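PDB 4GLT: glutathione S-transferase-like protein from Methylobacillus flagellatus, which binds glutathione and probably works as a glutathione transferase. Local coordinates for residues 108-119 with 170-181. Residues are numbered along the deposited sequence; the frame is centred on the assembly and turned at random.
Sequences AKIAVRRWEALA and VNESFSLADIAV
Val170 CG2 lies 3.5 Å from Trp115 CD1, obliquely to the indole, and its other neighbours are Ala111 and Val112. At the root of the same side chain, Ala177 CB packs 3.7 Å from Trp115 CB, and Val181 CG2 approaches Trp115 CE3 at the six-membered ring, so the tryptophan bridges the loop before helix 176-191 and that helix's first turns. Val112 divides its two methyls: CG1, anti to the backbone N (chi1 160°), meets Leu176 CB at 3.8 Å, while CG2 turns to Ser175 and Val170. Leu176 CD2 reaches over one face of the Arg113 guanidinium, 3.7 Å from NH2, and also lies 3.5 Å from Glu116 OE1, covering the ion pair those two residues form within their own helix. Beyond it, Ala119 CB and Ala180 CB touch at 3.8 Å; such small side chains suit the close approach of the axes of 108-119 and 176-181, which come to 8.2 Å and run nearly parallel, at 7°.

A capping box starts the second helix: Ser175 N donates to the anti lone pair of Asp178 OD2 (2.9 Å), and Ser175 OG accepts a weak bond from Ala177 N. Asp178 OD1 accepts from Cys169 N and is hydrogen-bonded to His207 NE2, tying the cap to the preceding loop and to helix 202-212. This N-capping box is the one known from the all-helical domain of glutathione transferases. No hydrogen bond crosses between the segments; apolar packing joins them, while Glu116, also paired with Lys36, carries buried charge towards the glutathione-binding domain.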
loop_
_atom_site.group_PDB
_atom_site.type_symbol
_atom_site.label_atom_id
_atom_site.label_comp_id
_atom_site.label_asym_id
_atom_site.label_seq_id
_atom_site.Cartn_x
_atom_site.Cartn_y
_atom_site.Cartn_z
ATOM N N ALA A 108 -6.895 -18.257 -4.249
ATOM C CA ALA A 108 -6.606 -18.067 -2.827
ATOM C C ALA A 108 -5.670 -16.890 -2.548
ATOM O O ALA A 108 -5.851 -16.170 -1.573
ATOM C CB ALA A 108 -6.040 -19.341 -2.219
ATOM N N LYS A 109 -4.671 -16.694 -3.398
ATOM C CA LYS A 109 -3.680 -15.644 -3.152
ATOM C C LYS A 109 -4.215 -14.225 -3.384
ATOM O O LYS A 109 -3.901 -13.285 -2.647
ATOM C CB LYS A 109 -2.428 -15.903 -3.988
ATOM C CG LYS A 109 -1.953 -14.697 -4.760
ATOM C CD LYS A 109 -0.447 -14.688 -4.923
ATOM C CE LYS A 109 0.024 -15.759 -5.879
ATOM N NZ LYS A 109 1.502 -15.658 -6.045
ATOM N N ILE A 110 -5.033 -14.064 -4.411
ATOM C CA ILE A 110 -5.698 -12.789 -4.609
ATOM C C ILE A 110 -6.691 -12.572 -3.463
ATOM O O ILE A 110 -6.829 -11.466 -2.939
ATOM C CB ILE A 110 -6.422 -12.742 -5.966
ATOM C CG1 ILE A 110 -5.406 -12.849 -7.105
ATOM C CG2 ILE A 110 -7.232 -11.461 -6.086
ATOM C CD1 ILE A 110 -4.500 -11.643 -7.245
ATOM N N ALA A 111 -7.379 -13.643 -3.080
ATOM C CA ALA A 111 -8.252 -13.590 -1.924
ATOM C C ALA A 111 -7.480 -13.109 -0.697
ATOM O O ALA A 111 -7.982 -12.288 0.072
ATOM C CB ALA A 111 -8.889 -14.947 -1.672
ATOM N N VAL A 112 -6.254 -13.599 -0.524
ATOM C CA VAL A 112 -5.445 -13.223 0.633
ATOM C C VAL A 112 -5.016 -11.776 0.566
ATOM O O VAL A 112 -5.102 -11.048 1.554
ATOM C CB VAL A 112 -4.188 -14.107 0.786
ATOM C CG1 VAL A 112 -3.145 -13.426 1.662
ATOM C CG2 VAL A 112 -4.558 -15.453 1.372
ATOM N N ARG A 113 -4.559 -11.344 -0.600
ATOM C CA ARG A 113 -4.090 -9.965 -0.718
ATOM C C ARG A 113 -5.247 -8.947 -0.665
ATOM O O ARG A 113 -5.046 -7.797 -0.278
ATOM C CB ARG A 113 -3.238 -9.809 -1.979
ATOM C CG ARG A 113 -2.319 -11.002 -2.210
ATOM C CD ARG A 113 -0.844 -10.677 -1.999
ATOM N NE ARG A 113 -0.582 -9.711 -0.933
ATOM C CZ ARG A 113 0.633 -9.227 -0.658
ATOM N NH1 ARG A 113 1.685 -9.619 -1.361
ATOM N NH2 ARG A 113 0.804 -8.358 0.321
ATOM N N ARG A 114 -6.456 -9.377 -1.025
ATOM C CA ARG A 114 -7.632 -8.505 -0.946
ATOM C C ARG A 114 -8.019 -8.227 0.509
ATOM O O ARG A 114 -8.129 -7.053 0.934
ATOM C CB ARG A 114 -8.797 -9.097 -1.734
ATOM C CG ARG A 114 -9.863 -8.087 -2.130
ATOM C CD ARG A 114 -11.197 -8.419 -1.488
ATOM N NE ARG A 114 -11.331 -7.857 -0.154
ATOM C CZ ARG A 114 -11.747 -8.538 0.907
ATOM N NH1 ARG A 114 -12.063 -9.819 0.803
ATOM N NH2 ARG A 114 -11.836 -7.928 2.077
ATOM N N TRP A 115 -8.188 -9.302 1.279
ATOM C CA TRP A 115 -8.352 -9.176 2.731
ATOM C C TRP A 115 -7.327 -8.198 3.302
ATOM O O TRP A 115 -7.692 -7.233 3.994
ATOM C CB TRP A 115 -8.161 -10.516 3.428
ATOM C CG TRP A 115 -9.394 -11.352 3.567
ATOM C CD1 TRP A 115 -9.777 -12.365 2.751
ATOM C CD2 TRP A 115 -10.389 -11.268 4.602
ATOM N NE1 TRP A 115 -10.959 -12.922 3.201
ATOM C CE2 TRP A 115 -11.348 -12.274 4.341
ATOM C CE3 TRP A 115 -10.552 -10.458 5.727
ATOM C CZ2 TRP A 115 -12.460 -12.479 5.158
ATOM C CZ3 TRP A 115 -11.659 -10.657 6.532
ATOM C CH2 TRP A 115 -12.597 -11.658 6.246
ATOM N N GLU A 116 -6.048 -8.455 3.016
ATOM C CA GLU A 116 -4.937 -7.642 3.554
ATOM C C GLU A 116 -5.041 -6.152 3.217
ATOM O O GLU A 116 -4.668 -5.294 4.026
ATOM C CB GLU A 116 -3.586 -8.172 3.056
ATOM C CG GLU A 116 -2.381 -7.375 3.546
ATOM C CD GLU A 116 -1.137 -7.562 2.684
ATOM O OE1 GLU A 116 -1.268 -8.113 1.569
ATOM O OE2 GLU A 116 -0.027 -7.153 3.112
ATOM N N ALA A 117 -5.489 -5.856 1.997
ATOM C CA ALA A 117 -5.691 -4.477 1.551
ATOM C C ALA A 117 -6.850 -3.849 2.314
ATOM O O ALA A 117 -6.802 -2.673 2.676
ATOM C CB ALA A 117 -5.936 -4.425 0.043
ATOM N N LEU A 118 -7.879 -4.643 2.589
ATOM C CA LEU A 118 -9.013 -4.145 3.352
ATOM C C LEU A 118 -8.544 -3.771 4.751
ATOM O O LEU A 118 -8.826 -2.681 5.248
ATOM C CB LEU A 118 -10.131 -5.185 3.433
ATOM C CG LEU A 118 -11.371 -4.707 4.190
ATOM C CD1 LEU A 118 -11.787 -3.335 3.687
ATOM C CD2 LEU A 118 -12.506 -5.711 4.042
ATOM N N ALA A 119 -7.821 -4.698 5.367
ATOM C CA ALA A 119 -7.244 -4.511 6.692
ATOM C C ALA A 119 -6.253 -3.349 6.733
ATOM O O ALA A 119 -6.311 -2.504 7.629
ATOM C CB ALA A 119 -6.566 -5.802 7.147
ATOM N N VAL A 170 -9.282 -17.025 4.735
ATOM C CA VAL A 170 -9.298 -17.664 3.429
ATOM C C VAL A 170 -9.069 -19.164 3.523
ATOM O O VAL A 170 -8.241 -19.639 4.295
ATOM C CB VAL A 170 -8.220 -17.074 2.496
ATOM C CG1 VAL A 170 -8.199 -17.820 1.164
ATOM C CG2 VAL A 170 -8.437 -15.581 2.288
ATOM N N ASN A 171 -9.829 -19.904 2.732
ATOM C CA ASN A 171 -9.564 -21.314 2.496
ATOM C C ASN A 171 -9.459 -22.192 3.732
ATOM O O ASN A 171 -9.196 -23.392 3.629
ATOM C CB ASN A 171 -8.341 -21.477 1.591
ATOM C CG ASN A 171 -8.731 -21.553 0.129
ATOM O OD1 ASN A 171 -7.954 -21.201 -0.761
ATOM N ND2 ASN A 171 -9.960 -22.007 -0.124
ATOM N N GLU A 172 -9.749 -21.567 4.863
ATOM C CA GLU A 172 -9.660 -22.167 6.173
ATOM C C GLU A 172 -8.249 -22.421 6.683
ATOM O O GLU A 172 -8.035 -23.352 7.444
ATOM C CB GLU A 172 -10.474 -23.450 6.221
ATOM C CG GLU A 172 -11.433 -23.488 7.390
ATOM C CD GLU A 172 -12.658 -22.642 7.144
ATOM O OE1 GLU A 172 -13.097 -22.578 5.985
ATOM O OE2 GLU A 172 -13.181 -22.042 8.099
ATOM N N SER A 173 -7.289 -21.598 6.268
ATOM C CA SER A 173 -5.920 -21.735 6.765
ATOM C C SER A 173 -5.243 -20.420 7.044
ATOM O O SER A 173 -5.354 -19.461 6.274
ATOM C CB SER A 173 -5.041 -22.616 5.858
ATOM O OG SER A 173 -5.302 -22.372 4.490
ATOM N N PHE A 174 -4.537 -20.407 8.165
ATOM C CA PHE A 174 -3.922 -19.223 8.680
ATOM C C PHE A 174 -3.063 -18.587 7.594
ATOM O O PHE A 174 -2.146 -19.209 7.069
ATOM C CB PHE A 174 -3.087 -19.594 9.900
ATOM C CG PHE A 174 -2.428 -18.423 10.545
ATOM C CD1 PHE A 174 -3.141 -17.607 11.395
ATOM C CD2 PHE A 174 -1.095 -18.141 10.298
ATOM C CE1 PHE A 174 -2.537 -16.510 11.983
ATOM C CE2 PHE A 174 -0.477 -17.053 10.894
ATOM C CZ PHE A 174 -1.203 -16.238 11.732
ATOM N N SER A 175 -3.375 -17.351 7.236
ATOM C CA SER A 175 -2.597 -16.678 6.219
ATOM C C SER A 175 -2.284 -15.243 6.608
ATOM O O SER A 175 -2.684 -14.761 7.673
ATOM C CB SER A 175 -3.350 -16.699 4.887
ATOM O OG SER A 175 -4.605 -16.058 5.017
ATOM N N LEU A 176 -1.546 -14.579 5.728
ATOM C CA LEU A 176 -1.310 -13.159 5.827
ATOM C C LEU A 176 -2.618 -12.435 6.162
ATOM O O LEU A 176 -2.623 -11.476 6.925
ATOM C CB LEU A 176 -0.734 -12.662 4.502
ATOM C CG LEU A 176 -0.353 -11.195 4.383
ATOM C CD1 LEU A 176 0.648 -10.821 5.469
ATOM C CD2 LEU A 176 0.202 -10.903 2.988
ATOM N N ALA A 177 -3.733 -12.903 5.602
ATOM C CA ALA A 177 -5.020 -12.261 5.860
ATOM C C ALA A 177 -5.244 -12.100 7.366
ATOM O O ALA A 177 -5.339 -10.986 7.893
ATOM C CB ALA A 177 -6.147 -13.068 5.238
ATOM N N ASP A 178 -5.314 -13.229 8.059
ATOM C CA ASP A 178 -5.506 -13.237 9.502
ATOM C C ASP A 178 -4.527 -12.333 10.242
ATOM O O ASP A 178 -4.921 -11.545 11.105
ATOM C CB ASP A 178 -5.414 -14.670 9.968
ATOM C CG ASP A 178 -6.341 -15.556 9.168
ATOM O OD1 ASP A 178 -7.565 -15.452 9.390
ATOM O OD2 ASP A 178 -5.858 -16.294 8.282
ATOM N N ILE A 179 -3.254 -12.427 9.895
ATOM C CA ILE A 179 -2.276 -11.582 10.544
ATOM C C ILE A 179 -2.665 -10.121 10.382
ATOM O O ILE A 179 -2.596 -9.336 11.331
ATOM C CB ILE A 179 -0.870 -11.805 9.973
ATOM C CG1 ILE A 179 -0.414 -13.240 10.254
ATOM C CG2 ILE A 179 0.100 -10.797 10.562
ATOM C CD1 ILE A 179 1.003 -13.529 9.812
ATOM N N ALA A 180 -3.089 -9.761 9.179
ATOM C CA ALA A 180 -3.359 -8.367 8.879
ATOM C C ALA A 180 -4.561 -7.877 9.663
ATOM O O ALA A 180 -4.580 -6.750 10.161
ATOM C CB ALA A 180 -3.566 -8.169 7.393
ATOM N N VAL A 181 -5.568 -8.730 9.763
ATOM C CA VAL A 181 -6.760 -8.403 10.523
ATOM C C VAL A 181 -6.457 -8.279 12.019
ATOM O O VAL A 181 -7.073 -7.482 12.720
ATOM C CB VAL A 181 -7.862 -9.447 10.264
ATOM C CG1 VAL A 181 -8.946 -9.380 11.327
ATOM C CG2 VAL A 181 -8.434 -9.242 8.873
#